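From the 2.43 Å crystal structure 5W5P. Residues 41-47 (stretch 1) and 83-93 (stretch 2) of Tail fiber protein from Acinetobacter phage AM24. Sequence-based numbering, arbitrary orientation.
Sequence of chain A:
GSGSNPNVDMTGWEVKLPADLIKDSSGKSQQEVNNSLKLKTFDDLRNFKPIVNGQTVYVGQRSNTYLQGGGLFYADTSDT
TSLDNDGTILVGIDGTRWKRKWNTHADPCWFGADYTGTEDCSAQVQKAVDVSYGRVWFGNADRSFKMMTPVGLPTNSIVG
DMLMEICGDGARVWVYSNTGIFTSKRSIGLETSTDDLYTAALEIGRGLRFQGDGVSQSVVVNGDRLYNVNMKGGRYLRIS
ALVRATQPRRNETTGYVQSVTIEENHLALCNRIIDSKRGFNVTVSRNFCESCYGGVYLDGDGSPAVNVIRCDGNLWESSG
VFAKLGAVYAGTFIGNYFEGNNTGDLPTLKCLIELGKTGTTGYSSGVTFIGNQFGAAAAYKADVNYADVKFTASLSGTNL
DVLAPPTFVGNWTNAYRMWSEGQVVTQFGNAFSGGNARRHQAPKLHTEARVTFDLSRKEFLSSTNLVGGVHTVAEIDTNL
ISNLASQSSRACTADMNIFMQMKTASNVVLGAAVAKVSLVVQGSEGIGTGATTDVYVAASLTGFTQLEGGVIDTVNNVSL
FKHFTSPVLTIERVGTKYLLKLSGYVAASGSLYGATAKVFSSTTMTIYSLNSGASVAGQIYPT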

# COMPACT_ATOMS: atom_id res chain seq x y z
N THR A 41 -31.00 -31.27 31.41
CA THR A 41 -29.55 -31.35 31.58
C THR A 41 -29.00 -32.57 30.84
O THR A 41 -29.74 -33.41 30.33
N PHE A 42 -27.66 -32.64 30.78
CA PHE A 42 -27.00 -33.78 30.17
C PHE A 42 -27.32 -35.07 30.90
O PHE A 42 -27.43 -36.13 30.28
N ASP A 43 -27.47 -35.01 32.23
CA ASP A 43 -27.81 -36.21 32.99
C ASP A 43 -29.20 -36.73 32.62
O ASP A 43 -29.42 -37.95 32.62
N ASP A 44 -30.14 -35.83 32.31
CA ASP A 44 -31.46 -36.28 31.89
C ASP A 44 -31.40 -37.04 30.57
O ASP A 44 -32.16 -37.99 30.37
N LEU A 45 -30.51 -36.64 29.65
CA LEU A 45 -30.39 -37.37 28.40
C LEU A 45 -29.77 -38.74 28.61
O LEU A 45 -30.28 -39.74 28.09
N ARG A 46 -28.69 -38.81 29.39
CA ARG A 46 -28.04 -40.10 29.64
C ARG A 46 -28.98 -41.08 30.34
O ARG A 46 -28.81 -42.30 30.21
N ASN A 47 -29.96 -40.57 31.09
CA ASN A 47 -30.95 -41.43 31.74
C ASN A 47 -32.18 -41.67 30.88
O ASN A 47 -33.05 -42.45 31.27
N LEU A 83 -17.25 -43.61 22.31
CA LEU A 83 -17.11 -43.24 23.71
C LEU A 83 -17.74 -41.87 23.97
O LEU A 83 -17.83 -41.02 23.09
N ASP A 84 -18.18 -41.69 25.21
CA ASP A 84 -18.72 -40.41 25.65
C ASP A 84 -17.60 -39.37 25.71
O ASP A 84 -16.56 -39.60 26.32
N ASN A 85 -17.81 -38.22 25.07
CA ASN A 85 -16.85 -37.12 25.11
C ASN A 85 -17.36 -35.91 25.88
O ASN A 85 -16.67 -34.89 25.93
N ASP A 86 -18.56 -36.00 26.47
CA ASP A 86 -19.12 -34.93 27.31
C ASP A 86 -19.32 -33.63 26.52
O ASP A 86 -19.19 -32.53 27.07
N GLY A 87 -19.66 -33.75 25.24
CA GLY A 87 -19.92 -32.57 24.45
C GLY A 87 -20.71 -32.80 23.18
O GLY A 87 -21.70 -32.10 22.92
N THR A 88 -20.28 -33.75 22.35
CA THR A 88 -20.96 -34.06 21.10
C THR A 88 -21.39 -35.51 20.98
O THR A 88 -22.29 -35.80 20.19
N ILE A 89 -20.79 -36.41 21.74
CA ILE A 89 -21.21 -37.80 21.82
C ILE A 89 -21.49 -38.09 23.29
O ILE A 89 -20.55 -38.15 24.10
N LEU A 90 -22.76 -38.24 23.64
CA LEU A 90 -23.18 -38.57 25.00
C LEU A 90 -23.79 -39.97 24.98
O LEU A 90 -24.73 -40.23 24.22
N VAL A 91 -23.25 -40.86 25.81
CA VAL A 91 -23.69 -42.25 25.87
C VAL A 91 -24.62 -42.42 27.06
O VAL A 91 -24.27 -42.07 28.19
N GLY A 92 -25.83 -42.94 26.79
CA GLY A 92 -26.80 -43.16 27.85
C GLY A 92 -26.56 -44.45 28.61
O GLY A 92 -25.79 -45.32 28.21
N ILE A 93 -27.25 -44.57 29.75
CA ILE A 93 -27.13 -45.77 30.58
C ILE A 93 -27.58 -47.01 29.81
O ILE A 93 -27.03 -48.10 30.00

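A short helix rests on a loop and strand through a small apolar cluster centred on Leu-90, flanked by a buttressed arginine–aspartate network and closed by one backbone hydrogen bond. The axes of helix 42-46 and strand 89-91 approach to 8.7 Å, with 57° between their N-to-C directions, and the contact buries 474 Å² in all.

Leu-90 is the apolar hub. Its CA-to-CB bond points toward the helix, and its mt rotamer (chi1 -50°, chi2 176°) brings CD1 over one face of the Phe-42 ring, 3.6 Å from the ring centroid and 9° off the normal, a CH-pi contact. Phe-42 also points toward the other stretch, with chi1 m. Near the plane of the same ring, Phe-42 CE2 lies 4.0 Å from Asp-86 O, so methyl and carbonyl meet the ring in different ways. Leu-45 starts sideways, but its tp rotamer returns CD2 to 3.7 Å from Leu-90 CD1; a single methyl therefore touches two helix residues three positions apart.

Arg-46 supplies the polar half and has the largest covered area, 128 Å². Its CB leaves sideways, and an extended chain (m, t, t, then chi4 100°) carries the guanidinium to two aspartates, both t at chi1. Arg-46 NE donates to Asp-84 OD2 at 3.0 Å, and Arg-46 NH2 donates to Asp-86 OD1 at 2.9 Å; both are salt bridges. Arg-46 NH2 also donates to Asp-84 OD1 at 3.2 Å, and these carboxylate oxygens lie near the guanidinium plane, where its N-H groups can reach them. The aliphatic part is used too: Arg-46 CG packs 3.5 Å from Val-91 O.

The Asp-84 carboxylate is also held by its own stretch. Asp-84 OD1 accepts from Asp-86 N at 2.7 Å, and its OD2 from Val-91 N at 2.8 Å, so one carboxylate ties the loop to the strand while facing the arginine. Asn-85, whose CB points away, organises the loop instead: with chi1 p, its OD1 accepts from Ile-89 N at 2.8 Å, and its ND2 donates to Thr-88 OG1 at 2.7 Å.

Where the chains come closest, Ile-93 N donates to Arg-46 O at 2.8 Å and 166°. Gly-92 suits this approach: its CA is 3.2 Å from Arg-46 O, and an ideal CB there would sit a tight 3.1 Å from that same oxygen. At the border, Asn-47 (chi1 m) donates from ND2 to Asp-43 O at 2.6 Å, while its OD1 lies 3.2 Å from Ile-93 CD1.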

# COMPACT_ATOMS: atom_id res chain seq x y z
CB THR A 41 -29.18 -31.44 33.06
OG1 THR A 41 -29.61 -32.70 33.59
CG2 THR A 41 -29.84 -30.31 33.85
CB PHE A 42 -25.48 -33.57 30.15
CG PHE A 42 -24.97 -32.81 28.95
CD1 PHE A 42 -25.80 -31.98 28.22
CD2 PHE A 42 -23.64 -32.93 28.56
CE1 PHE A 42 -25.32 -31.28 27.12
CE2 PHE A 42 -23.15 -32.24 27.46
CZ PHE A 42 -23.99 -31.41 26.74
CB ASP A 43 -27.73 -35.91 34.49
CG ASP A 43 -27.79 -37.18 35.33
OD1 ASP A 43 -26.89 -38.03 35.19
OD2 ASP A 43 -28.74 -37.32 36.14
CB ASP A 44 -32.40 -35.08 31.76
CG ASP A 44 -32.66 -34.41 33.09
OD1 ASP A 44 -32.52 -35.08 34.13
OD2 ASP A 44 -33.01 -33.21 33.08
CB LEU A 45 -29.57 -36.56 27.39
CG LEU A 45 -29.35 -37.23 26.04
CD1 LEU A 45 -30.63 -37.27 25.22
CD2 LEU A 45 -28.25 -36.51 25.26
CB ARG A 46 -26.77 -39.90 30.48
CG ARG A 46 -25.63 -39.24 29.72
CD ARG A 46 -24.33 -39.32 30.50
NE ARG A 46 -23.24 -38.65 29.80
CZ ARG A 46 -22.82 -37.42 30.10
NH1 ARG A 46 -23.39 -36.74 31.08
NH2 ARG A 46 -21.82 -36.88 29.41
CB ASN A 47 -31.37 -40.81 33.08
CG ASN A 47 -30.31 -40.96 34.15
OD1 ASN A 47 -30.41 -41.82 35.02
ND2 ASN A 47 -29.28 -40.14 34.07
CB LEU A 83 -15.64 -43.22 24.11
CG LEU A 83 -14.86 -44.52 23.89
CD1 LEU A 83 -13.46 -44.42 24.50
CD2 LEU A 83 -15.61 -45.72 24.45
CB ASP A 84 -19.39 -40.57 27.01
CG ASP A 84 -20.27 -39.38 27.39
OD1 ASP A 84 -19.75 -38.25 27.46
OD2 ASP A 84 -21.48 -39.60 27.63
CB ASN A 85 -16.42 -36.71 23.69
CG ASN A 85 -17.54 -36.08 22.88
OD1 ASN A 85 -18.64 -35.85 23.37
ND2 ASN A 85 -17.26 -35.82 21.61
CB ASP A 86 -18.25 -34.69 28.55
CG ASP A 86 -19.04 -34.13 29.71
OD1 ASP A 86 -20.18 -34.59 29.93
OD2 ASP A 86 -18.53 -33.24 30.41
CB THR A 88 -20.08 -33.71 19.89
OG1 THR A 88 -18.86 -34.46 19.95
CG2 THR A 88 -19.75 -32.22 19.87
CB ILE A 89 -20.17 -38.77 21.26
CG1 ILE A 89 -19.64 -38.28 19.91
CG2 ILE A 89 -20.77 -40.16 21.09
CD1 ILE A 89 -18.70 -39.25 19.24
CB LEU A 90 -24.18 -37.55 25.54
CG LEU A 90 -23.80 -36.07 25.42
CD1 LEU A 90 -24.91 -35.15 25.90
CD2 LEU A 90 -22.52 -35.78 26.18
CB VAL A 91 -22.48 -43.20 25.97
CG1 VAL A 91 -22.95 -44.63 26.12
CG2 VAL A 91 -21.58 -43.04 24.76
CB ILE A 93 -27.92 -45.58 31.89
CG1 ILE A 93 -27.25 -44.51 32.75
CG2 ILE A 93 -28.01 -46.89 32.66
CD1 ILE A 93 -28.21 -43.74 33.63